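Alpha-galacturonidase (Bacillus subtilis, PDB 3FEF) hydrolyses alpha-1,4-linked di-galacturonate, releasing alpha-D-galacturonate, as an NAD- and manganese-dependent family 4 glycoside hydrolase. Local coordinates at residues S246-A251 / G269-A274; G235-L238 / C242-D245; V155-F160 / N346-G351; I393-A398 / F415-L420. All blocks are in the same frame, centred on the assembly; numbering follows the deposited sequence.

Contact 1: residues S246-A251 / G269-A274; sequences SVFCSA and GDRHLA. With SO4 (sulfate ion), chain E.
Phe-248 and Arg-271 meet at an anion-binding corner near the metal site, where the Arg-271 side chain comes within about 7 Å of the magnesium ion and of His-170, the probable proton donor. The loop side is a type I turn from Ser-246 to Cys-249, pinned at its start by an ST turn in which Phe-248 N donates to Ser-246 OG (3.0 Å). The other side is the short helix 270-273, with Gly-269 as its N-cap residue. Arg-271 leaves this helix with CG lodged between backbone N and carbonyl carbon (chi1 57°), and a bend at chi3 swings the guanidinium toward the phenyl ring. The planes stand 75° apart: CD1 of Phe-248 sits over one guanidinium face, 3.6 Å from NH2 of Arg-271, while that nitrogen lies at the edge of the phenyl ring. Farther down the loop, OG of Ser-250 packs against Asp-270 CG at 3.7 Å without bonding to it. Each has another partner: OG is engaged with His-252 N, and the carboxylate receives Val-254 N and Ala-255 N at the start of helix 253-262. A sulfate, probably from the crystallisation liquor, takes a nearly straight bond from Arg-271 NH1 to its O2 (2.7 Å, 167°) and a weak one from NH2. Arg-298 also binds it, and the pair is consistent with a pocket suited to an anion. At the edge of the guanidinium, in its plane, a water accepts from Arg-271 NE at 2.8 Å and donates to Val-247 O at 3.1 Å.

Contact 2: residues G235-L238 / C242-D245; sequences GYEL and CWRD
Glu-237 reaches across to the backbone of Trp-243, and one carboxylate oxygen does nearly all the work. The hydrogen bond runs from Trp-243 N to Glu-237 OE2 at 2.7 Å, close to straight (164°). It arrives on the anti side of the carboxylate, 15° out of its plane, and the side chain, extended beyond CG, spans the distance between the two backbones. Van der Waals contacts gather round the same oxygen. Glu-237 OE2 lies at the edge of the indole, 3.1 Å from Trp-243 CD1, and rests 3.3 Å from Cys-242 CA. The grip falls at the start of a type I turn, Cys-242 to Asp-245, within the long loop between helices 220-231 and 253-262 of the C-terminal domain. That turn is closed by Asp-245 N bonding to Cys-242 O and reinforced by side chains: Cys-242 N donates to Asp-245 OD2 (2.9 Å) from above the carboxylate plane, and Arg-244 N donates to Cys-242 SG in a long but straight bond (3.6 Å). An alanine in place of Glu-237 would probably leave the Trp-243 N-H without its acceptor and the turn less firmly tied to the 235-238 part of the loop. Packing on the indole forms a third group of contacts. CG of Arg-244 lies over the middle of one face, and its guanidinium, tilted against the ring, meets Trp-243 CZ2. The His-291 ring meets the indole at an angle and bonds to Trp-243 O.

Contact 3: residues V155-F160 / N346-G351; sequences VLYKVF and NMPNQG
Tyr-157, near the C-terminal end of helix 149-159, faces Pro-348 at the end of strand 341-348, with 8.2 Å between their CA atoms. Helix and strand come together through a single aromatic face rather than through backbone bonds. CG of Tyr-157 stands anti to the carbonyl carbon (chi1 -80°), which carries the phenol off the helix and presents it broadside to the strand. Pro-348 CG sits almost exactly over the middle of that ring, 3.5 Å from the Tyr-157 centroid and 7° off its normal: a CH-pi contact. Beside it, Pro-348 CD leans toward the hydroxyl-bearing end, 3.7 Å from Tyr-157 CZ. Selenomethionine Met-347 joins at the rim, its chain bent so that CE lies 3.9 Å from Tyr-157 OH. The hydroxyl is held by Ala-165 O, which fixes the phenol from the far end. An alanine at Tyr-157 would probably strip the proline of its aromatic platform and leave Ala-165 O without this donor. Just beyond the strand lies an Asx turn, Gly-351 N donating to Asn-349 OD1 at 3.3 Å from above the carbonyl plane. Because helix 149-159 links parallel strands 141-144 and 164-167, it is the helix of a right-handed beta-alpha-beta crossover in the Rossmann-type domain, and the contact seats the three-stranded antiparallel sheet that contains strand 341-348 against that nucleotide-binding fold.

Contact 4: residues I393-A398 / F415-L420; sequences ISNQEA and FLNDPL
Asn-395 holds CG beside its backbone N (chi1 -63°), whereas Asn-417 turns its CG anti to the backbone N (chi1 -160°), and these two settings bring their amides together at about a right angle. The result is a polar bridge between two consecutive helices of the C-terminal domain, from the middle of helix 383-405 to the last part of helix 408-417. Asn-417 ND2 donates to Asn-395 OD1 at 2.9 Å; the donor is tilted from the acceptor's carbonyl plane, and OD1 lies near the plane of the Asn-417 amide. The return bond is weak, Asn-395 ND2 reaching Asn-417 O at 3.4 Å. Together they make the Asn-395 amide both acceptor and donor, which probably helps to fix its rotation; the residue is buried. The other end of the Asn-417 amide is claimed by Arg-391 of a neighbouring subunit, whose NH1 bonds to OD1, while Met-387 of that subunit packs over both asparagines, so the bridge lies at a subunit interface. Two waters add further links. One accepts from Asn-417 ND2 and also pairs with Ser-394 OG. The other accepts from Asn-395 ND2 at 3.0 Å and donates to Asp-418 OD2, an oxygen that also receives Gly-112 N. Past the helix, Asp-418 forms an Asx turn: Leu-420 N donates to its OD1 at 2.8 Å, approaching from above the carboxylate plane.

Overall arrangement
Followed from the N terminus, the chain first meets contact 3 at 155-160, in the Rossmann-type domain, and returns to close it only at 346-351. That long excursion encloses contacts 2 and 1, which follow one another in series: the short loop of contact 2 shuts first, then contact 1 brings 246-251 to 269-274. These two adjoin, Ala-251 O lying 2.7 Å from Tyr-236 N in a probable hydrogen bond; both draw on the loop between helices 220-231 and 253-262, and of the two it is contact 1 that comes near the metal site. Contact 4 follows last, joining successive helices near the C terminus. No loops cross. Contact 3 ties the two domains; contacts 1, 2 and 4 act within the C-terminal one.

Contact 1: residues S246-A251 / G269-A274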
# COMPACT_ATOMS: atom_id res chain seq x y z
N SER A 246 -19.32 -20.77 -37.21
CA SER A 246 -19.99 -21.08 -35.95
C SER A 246 -20.13 -19.86 -35.06
O SER A 246 -19.54 -18.82 -35.34
CB SER A 246 -19.22 -22.15 -35.19
OG SER A 246 -18.14 -21.56 -34.51
N VAL A 247 -20.91 -19.99 -34.00
CA VAL A 247 -21.08 -18.91 -33.04
C VAL A 247 -19.76 -18.54 -32.35
O VAL A 247 -19.65 -17.50 -31.72
CB VAL A 247 -22.15 -19.25 -31.98
CG1 VAL A 247 -23.40 -19.78 -32.65
CG2 VAL A 247 -21.63 -20.25 -30.98
N PHE A 248 -18.75 -19.39 -32.51
CA PHE A 248 -17.47 -19.15 -31.84
C PHE A 248 -16.49 -18.31 -32.65
O PHE A 248 -15.48 -17.85 -32.12
CB PHE A 248 -16.83 -20.47 -31.43
CG PHE A 248 -17.64 -21.23 -30.43
CD1 PHE A 248 -17.77 -20.75 -29.14
CD2 PHE A 248 -18.27 -22.40 -30.78
CE1 PHE A 248 -18.51 -21.44 -28.21
CE2 PHE A 248 -19.02 -23.11 -29.85
CZ PHE A 248 -19.15 -22.63 -28.57
N CYS A 249 -16.81 -18.11 -33.93
CA CYS A 249 -15.86 -17.51 -34.86
C CYS A 249 -16.06 -16.01 -35.07
O CYS A 249 -17.10 -15.46 -34.75
CB CYS A 249 -15.98 -18.19 -36.22
SG CYS A 249 -15.50 -19.91 -36.20
N SER A 250 -15.06 -15.36 -35.64
CA SER A 250 -15.18 -13.93 -35.87
C SER A 250 -14.16 -13.50 -36.90
O SER A 250 -13.35 -14.31 -37.34
CB SER A 250 -14.95 -13.16 -34.57
OG SER A 250 -13.62 -12.65 -34.50
N ALA A 251 -14.20 -12.24 -37.28
CA ALA A 251 -13.15 -11.67 -38.10
C ALA A 251 -12.35 -10.62 -37.32
O ALA A 251 -11.72 -9.75 -37.92
CB ALA A 251 -13.73 -11.07 -39.39
N GLY A 269 -11.75 -13.57 -27.50
CA GLY A 269 -12.63 -13.54 -28.66
C GLY A 269 -13.54 -12.32 -28.63
O GLY A 269 -13.92 -11.83 -27.55
N ASP A 270 -13.87 -11.82 -29.81
CA ASP A 270 -14.79 -10.71 -29.96
C ASP A 270 -16.06 -10.88 -29.10
O ASP A 270 -16.54 -9.93 -28.47
CB ASP A 270 -15.12 -10.53 -31.46
CG ASP A 270 -14.02 -9.79 -32.23
OD1 ASP A 270 -12.85 -9.77 -31.77
OD2 ASP A 270 -14.32 -9.19 -33.29
N ARG A 271 -16.60 -12.09 -29.07
CA ARG A 271 -17.84 -12.36 -28.36
C ARG A 271 -17.71 -12.09 -26.84
O ARG A 271 -18.70 -11.80 -26.18
CB ARG A 271 -18.29 -13.80 -28.62
CG ARG A 271 -17.23 -14.84 -28.24
CD ARG A 271 -17.50 -16.21 -28.83
NE ARG A 271 -18.69 -16.84 -28.27
CZ ARG A 271 -18.68 -17.74 -27.29
NH1 ARG A 271 -19.83 -18.26 -26.86
NH2 ARG A 271 -17.55 -18.13 -26.73
N HIS A 272 -16.51 -12.21 -26.30
CA HIS A 272 -16.30 -11.96 -24.87
C HIS A 272 -15.98 -10.51 -24.61
O HIS A 272 -16.49 -9.93 -23.66
CB HIS A 272 -15.17 -12.83 -24.33
CG HIS A 272 -15.52 -14.27 -24.21
ND1 HIS A 272 -14.87 -15.26 -24.92
CD2 HIS A 272 -16.48 -14.90 -23.49
CE1 HIS A 272 -15.41 -16.43 -24.64
NE2 HIS A 272 -16.37 -16.24 -23.76
N LEU A 273 -15.14 -9.92 -25.46
CA LEU A 273 -14.73 -8.54 -25.32
C LEU A 273 -15.95 -7.66 -25.36
O LEU A 273 -16.07 -6.67 -24.63
CB LEU A 273 -13.80 -8.13 -26.47
CG LEU A 273 -12.39 -8.75 -26.51
CD1 LEU A 273 -11.67 -8.42 -27.84
CD2 LEU A 273 -11.54 -8.34 -25.28
N ALA A 274 -16.86 -8.02 -26.27
CA ALA A 274 -18.03 -7.20 -26.54
C ALA A 274 -18.89 -6.94 -25.30
O ALA A 274 -19.63 -5.99 -25.26
CB ALA A 274 -18.88 -7.84 -27.63
S SO4 E . -18.56 -21.13 -24.27
O1 SO4 E . -18.33 -22.32 -25.08
O2 SO4 E . -19.44 -20.19 -24.96
O3 SO4 E . -17.28 -20.50 -24.01
O4 SO4 E . -19.16 -21.52 -23.00
O HOH W 1 -21.14 -15.98 -29.42

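Contact 2: residues G235-L238 / C242-D245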
# COMPACT_ATOMS: atom_id res chain seq x y z
N GLY A 235 -12.25 -6.88 -41.55
CA GLY A 235 -12.02 -7.95 -40.61
C GLY A 235 -10.89 -8.82 -41.13
O GLY A 235 -10.42 -8.62 -42.25
N TYR A 236 -10.45 -9.77 -40.31
CA TYR A 236 -9.46 -10.71 -40.75
C TYR A 236 -9.80 -12.10 -40.24
O TYR A 236 -10.08 -12.28 -39.06
CB TYR A 236 -8.07 -10.31 -40.27
CG TYR A 236 -7.02 -11.30 -40.71
CD1 TYR A 236 -6.26 -11.08 -41.84
CD2 TYR A 236 -6.83 -12.48 -40.00
CE1 TYR A 236 -5.32 -12.00 -42.26
CE2 TYR A 236 -5.89 -13.40 -40.40
CZ TYR A 236 -5.14 -13.15 -41.53
OH TYR A 236 -4.21 -14.07 -41.94
N GLU A 237 -9.77 -13.08 -41.14
CA GLU A 237 -10.18 -14.43 -40.80
C GLU A 237 -9.01 -15.41 -40.80
O GLU A 237 -8.17 -15.40 -41.70
CB GLU A 237 -11.28 -14.90 -41.76
CG GLU A 237 -12.64 -14.26 -41.51
CD GLU A 237 -13.59 -14.41 -42.69
OE1 GLU A 237 -13.20 -14.05 -43.82
OE2 GLU A 237 -14.73 -14.86 -42.48
N LEU A 238 -8.96 -16.27 -39.80
CA LEU A 238 -7.89 -17.26 -39.70
C LEU A 238 -7.88 -18.16 -40.94
O LEU A 238 -8.93 -18.42 -41.54
CB LEU A 238 -8.04 -18.08 -38.41
CG LEU A 238 -8.03 -17.29 -37.10
CD1 LEU A 238 -8.34 -18.17 -35.88
CD2 LEU A 238 -6.71 -16.58 -36.94
N CYS A 242 -14.15 -19.15 -41.85
CA CYS A 242 -15.07 -18.08 -42.17
C CYS A 242 -15.80 -17.70 -40.90
O CYS A 242 -16.27 -18.57 -40.16
CB CYS A 242 -16.08 -18.55 -43.23
SG CYS A 242 -17.37 -17.34 -43.52
N TRP A 243 -15.92 -16.41 -40.62
CA TRP A 243 -16.51 -16.01 -39.35
C TRP A 243 -17.93 -16.56 -39.13
O TRP A 243 -18.39 -16.62 -38.00
CB TRP A 243 -16.48 -14.48 -39.18
CG TRP A 243 -17.42 -13.75 -40.08
CD1 TRP A 243 -17.18 -13.33 -41.36
CD2 TRP A 243 -18.76 -13.33 -39.76
NE1 TRP A 243 -18.29 -12.67 -41.86
CE2 TRP A 243 -19.27 -12.66 -40.89
CE3 TRP A 243 -19.58 -13.46 -38.63
CZ2 TRP A 243 -20.57 -12.13 -40.93
CZ3 TRP A 243 -20.85 -12.93 -38.66
CH2 TRP A 243 -21.34 -12.27 -39.80
N ARG A 244 -18.62 -16.98 -40.21
CA ARG A 244 -19.97 -17.55 -40.10
C ARG A 244 -19.97 -19.03 -39.77
O ARG A 244 -21.02 -19.58 -39.50
CB ARG A 244 -20.77 -17.39 -41.39
CG ARG A 244 -21.01 -15.98 -41.84
CD ARG A 244 -21.74 -15.96 -43.18
NE ARG A 244 -21.59 -14.68 -43.84
CZ ARG A 244 -22.33 -13.61 -43.57
NH1 ARG A 244 -22.12 -12.46 -44.21
NH2 ARG A 244 -23.28 -13.70 -42.65
N ASP A 245 -18.82 -19.68 -39.80
CA ASP A 245 -18.79 -21.13 -39.57
C ASP A 245 -19.51 -21.52 -38.28
O ASP A 245 -20.23 -22.51 -38.26
CB ASP A 245 -17.35 -21.69 -39.56
CG ASP A 245 -16.62 -21.49 -40.88
OD1 ASP A 245 -17.28 -21.21 -41.91
OD2 ASP A 245 -15.37 -21.60 -40.88

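Contact 3: residues V155-F160 / N346-G351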
# COMPACT_ATOMS: atom_id res chain seq x y z
N VAL A 155 -14.14 -16.70 -4.61
CA VAL A 155 -14.90 -17.31 -3.52
C VAL A 155 -14.05 -18.38 -2.88
O VAL A 155 -14.02 -18.51 -1.66
CB VAL A 155 -16.27 -17.87 -4.00
CG1 VAL A 155 -16.93 -18.78 -2.93
CG2 VAL A 155 -17.20 -16.73 -4.42
N LEU A 156 -13.34 -19.16 -3.71
CA LEU A 156 -12.42 -20.15 -3.15
C LEU A 156 -11.50 -19.52 -2.08
O LEU A 156 -11.35 -20.05 -0.97
CB LEU A 156 -11.60 -20.82 -4.27
CG LEU A 156 -12.41 -21.68 -5.24
CD1 LEU A 156 -11.55 -22.36 -6.32
CD2 LEU A 156 -13.23 -22.71 -4.43
N TYR A 157 -10.86 -18.39 -2.42
CA TYR A 157 -9.91 -17.78 -1.50
C TYR A 157 -10.59 -17.14 -0.29
O TYR A 157 -10.02 -17.12 0.80
CB TYR A 157 -9.02 -16.74 -2.21
CG TYR A 157 -7.88 -17.37 -2.98
CD1 TYR A 157 -8.04 -17.74 -4.31
CD2 TYR A 157 -6.67 -17.64 -2.37
CE1 TYR A 157 -7.02 -18.34 -5.03
CE2 TYR A 157 -5.62 -18.24 -3.09
CZ TYR A 157 -5.81 -18.58 -4.41
OH TYR A 157 -4.81 -19.18 -5.14
N LYS A 158 -11.79 -16.61 -0.48
CA LYS A 158 -12.50 -15.96 0.60
C LYS A 158 -12.92 -16.99 1.63
O LYS A 158 -12.92 -16.73 2.84
CB LYS A 158 -13.73 -15.20 0.09
CG LYS A 158 -13.40 -13.93 -0.70
CD LYS A 158 -14.66 -13.31 -1.34
CE LYS A 158 -15.49 -12.54 -0.32
NZ LYS A 158 -14.88 -11.21 0.02
N VAL A 159 -13.28 -18.17 1.16
CA VAL A 159 -13.79 -19.18 2.07
C VAL A 159 -12.67 -20.04 2.64
O VAL A 159 -12.75 -20.51 3.77
CB VAL A 159 -14.85 -20.05 1.37
CG1 VAL A 159 -15.36 -21.13 2.31
CG2 VAL A 159 -15.99 -19.17 0.87
N PHE A 160 -11.61 -20.23 1.86
CA PHE A 160 -10.42 -20.96 2.32
C PHE A 160 -9.18 -20.14 1.94
O PHE A 160 -8.60 -20.36 0.87
CB PHE A 160 -10.40 -22.34 1.65
CG PHE A 160 -9.19 -23.18 1.97
CD1 PHE A 160 -8.40 -22.93 3.10
CD2 PHE A 160 -8.86 -24.26 1.16
CE1 PHE A 160 -7.29 -23.71 3.39
CE2 PHE A 160 -7.75 -25.05 1.44
CZ PHE A 160 -6.96 -24.78 2.57
N ASN A 346 -5.28 -17.22 -13.72
CA ASN A 346 -6.03 -16.35 -12.86
C ASN A 346 -5.68 -16.61 -11.39
O ASN A 346 -5.78 -17.73 -10.92
CB ASN A 346 -7.53 -16.54 -13.12
CG ASN A 346 -7.97 -15.91 -14.42
OD1 ASN A 346 -8.57 -14.84 -14.41
ND2 ASN A 346 -7.65 -16.56 -15.56
N MSE A 347 -5.30 -15.55 -10.68
CA MSE A 347 -4.92 -15.63 -9.29
C MSE A 347 -5.14 -14.30 -8.58
O MSE A 347 -5.17 -13.26 -9.22
CB MSE A 347 -3.43 -15.93 -9.20
CG MSE A 347 -3.12 -17.35 -9.53
SE MSE A 347 -1.28 -17.67 -9.09
CE MSE A 347 -1.66 -18.38 -7.29
N PRO A 348 -5.22 -14.33 -7.25
CA PRO A 348 -5.32 -13.09 -6.47
C PRO A 348 -4.21 -12.10 -6.83
O PRO A 348 -3.04 -12.49 -6.93
CB PRO A 348 -5.15 -13.55 -5.02
CG PRO A 348 -5.52 -15.08 -5.02
CD PRO A 348 -5.06 -15.54 -6.41
N ASN A 349 -4.56 -10.84 -6.98
CA ASN A 349 -3.60 -9.78 -7.29
C ASN A 349 -2.77 -9.43 -6.07
O ASN A 349 -3.31 -9.08 -5.03
CB ASN A 349 -4.37 -8.53 -7.77
CG ASN A 349 -3.46 -7.45 -8.40
OD1 ASN A 349 -2.43 -7.75 -8.97
ND2 ASN A 349 -3.90 -6.19 -8.33
N GLN A 350 -1.45 -9.51 -6.21
CA GLN A 350 -0.53 -9.08 -5.18
C GLN A 350 0.48 -8.13 -5.80
O GLN A 350 1.60 -8.02 -5.34
CB GLN A 350 0.18 -10.28 -4.57
CG GLN A 350 -0.75 -11.28 -3.92
CD GLN A 350 -1.43 -10.70 -2.70
OE1 GLN A 350 -2.62 -10.94 -2.46
NE2 GLN A 350 -0.70 -9.91 -1.94
N GLY A 351 0.07 -7.45 -6.87
CA GLY A 351 0.93 -6.50 -7.55
C GLY A 351 1.24 -6.85 -8.99
O GLY A 351 1.88 -6.07 -9.69

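Contact 4: residues I393-A398 / F415-L420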
# COMPACT_ATOMS: atom_id res chain seq x y z
N ILE A 393 -14.16 -5.24 -11.61
CA ILE A 393 -13.67 -5.79 -10.37
C ILE A 393 -14.53 -5.38 -9.15
O ILE A 393 -14.90 -6.25 -8.36
CB ILE A 393 -12.17 -5.50 -10.19
CG1 ILE A 393 -11.38 -6.39 -11.16
CG2 ILE A 393 -11.75 -5.76 -8.73
CD1 ILE A 393 -9.93 -6.10 -11.19
N SER A 394 -14.85 -4.09 -9.01
CA SER A 394 -15.83 -3.64 -8.01
C SER A 394 -17.05 -4.55 -7.98
O SER A 394 -17.47 -5.01 -6.93
CB SER A 394 -16.38 -2.25 -8.35
OG SER A 394 -15.58 -1.28 -7.78
N ASN A 395 -17.63 -4.76 -9.15
CA ASN A 395 -18.81 -5.60 -9.30
C ASN A 395 -18.60 -7.06 -8.92
O ASN A 395 -19.44 -7.68 -8.22
CB ASN A 395 -19.34 -5.48 -10.73
CG ASN A 395 -19.79 -4.08 -11.04
OD1 ASN A 395 -19.90 -3.25 -10.11
ND2 ASN A 395 -19.99 -3.77 -12.31
N GLN A 396 -17.49 -7.61 -9.37
CA GLN A 396 -17.10 -8.98 -9.01
C GLN A 396 -16.88 -9.16 -7.50
O GLN A 396 -17.37 -10.12 -6.92
CB GLN A 396 -15.88 -9.42 -9.84
CG GLN A 396 -16.23 -9.53 -11.34
CD GLN A 396 -14.99 -9.64 -12.25
OE1 GLN A 396 -13.86 -9.52 -11.80
NE2 GLN A 396 -15.23 -9.82 -13.55
N GLU A 397 -16.18 -8.23 -6.85
CA GLU A 397 -16.02 -8.27 -5.40
C GLU A 397 -17.36 -8.20 -4.67
O GLU A 397 -17.59 -8.92 -3.71
CB GLU A 397 -15.11 -7.11 -4.89
CG GLU A 397 -13.63 -7.19 -5.26
CD GLU A 397 -12.93 -8.43 -4.69
OE1 GLU A 397 -12.83 -8.55 -3.44
OE2 GLU A 397 -12.45 -9.29 -5.49
N ALA A 398 -18.24 -7.31 -5.10
CA ALA A 398 -19.56 -7.16 -4.48
C ALA A 398 -20.40 -8.42 -4.64
O ALA A 398 -21.09 -8.85 -3.71
CB ALA A 398 -20.28 -5.98 -5.06
N PHE A 415 -25.18 -5.07 -10.05
CA PHE A 415 -26.06 -5.09 -11.20
C PHE A 415 -26.21 -3.72 -11.84
O PHE A 415 -26.07 -3.58 -13.06
CB PHE A 415 -27.43 -5.66 -10.80
CG PHE A 415 -28.31 -6.07 -11.97
CD1 PHE A 415 -29.27 -5.20 -12.48
CD2 PHE A 415 -28.22 -7.35 -12.52
CE1 PHE A 415 -30.11 -5.58 -13.53
CE2 PHE A 415 -29.04 -7.74 -13.58
CZ PHE A 415 -30.00 -6.86 -14.09
N LEU A 416 -26.50 -2.71 -11.01
CA LEU A 416 -26.63 -1.33 -11.49
C LEU A 416 -25.33 -0.72 -12.03
O LEU A 416 -25.35 0.16 -12.89
CB LEU A 416 -27.15 -0.41 -10.36
CG LEU A 416 -28.60 -0.54 -9.88
CD1 LEU A 416 -28.90 0.51 -8.80
CD2 LEU A 416 -29.54 -0.40 -11.07
N ASN A 417 -24.21 -1.15 -11.49
CA ASN A 417 -22.92 -0.62 -11.90
C ASN A 417 -22.36 -1.30 -13.16
O ASN A 417 -21.26 -0.96 -13.64
CB ASN A 417 -21.94 -0.77 -10.73
CG ASN A 417 -20.74 0.15 -10.83
OD1 ASN A 417 -20.86 1.29 -11.27
ND2 ASN A 417 -19.59 -0.34 -10.40
N ASP A 418 -23.09 -2.27 -13.71
CA ASP A 418 -22.60 -3.00 -14.89
C ASP A 418 -22.82 -2.22 -16.18
O ASP A 418 -23.91 -1.77 -16.46
CB ASP A 418 -23.25 -4.39 -14.99
CG ASP A 418 -22.71 -5.20 -16.16
OD1 ASP A 418 -23.31 -5.14 -17.26
OD2 ASP A 418 -21.67 -5.88 -16.00
N PRO A 419 -21.76 -2.06 -16.99
CA PRO A 419 -21.85 -1.31 -18.25
C PRO A 419 -23.03 -1.73 -19.15
O PRO A 419 -23.51 -0.91 -19.92
CB PRO A 419 -20.53 -1.64 -18.94
CG PRO A 419 -19.58 -1.92 -17.81
CD PRO A 419 -20.40 -2.56 -16.72
N LEU A 420 -23.48 -2.97 -19.08
CA LEU A 420 -24.55 -3.36 -20.01
C LEU A 420 -25.94 -2.97 -19.52
O LEU A 420 -26.90 -3.03 -20.27
CB LEU A 420 -24.52 -4.85 -20.36
CG LEU A 420 -23.33 -5.34 -21.18
CD1 LEU A 420 -23.52 -6.82 -21.43
CD2 LEU A 420 -23.21 -4.54 -22.50
O HOH W 2 -16.82 1.03 -9.42
O HOH W 3 -19.41 -5.99 -14.21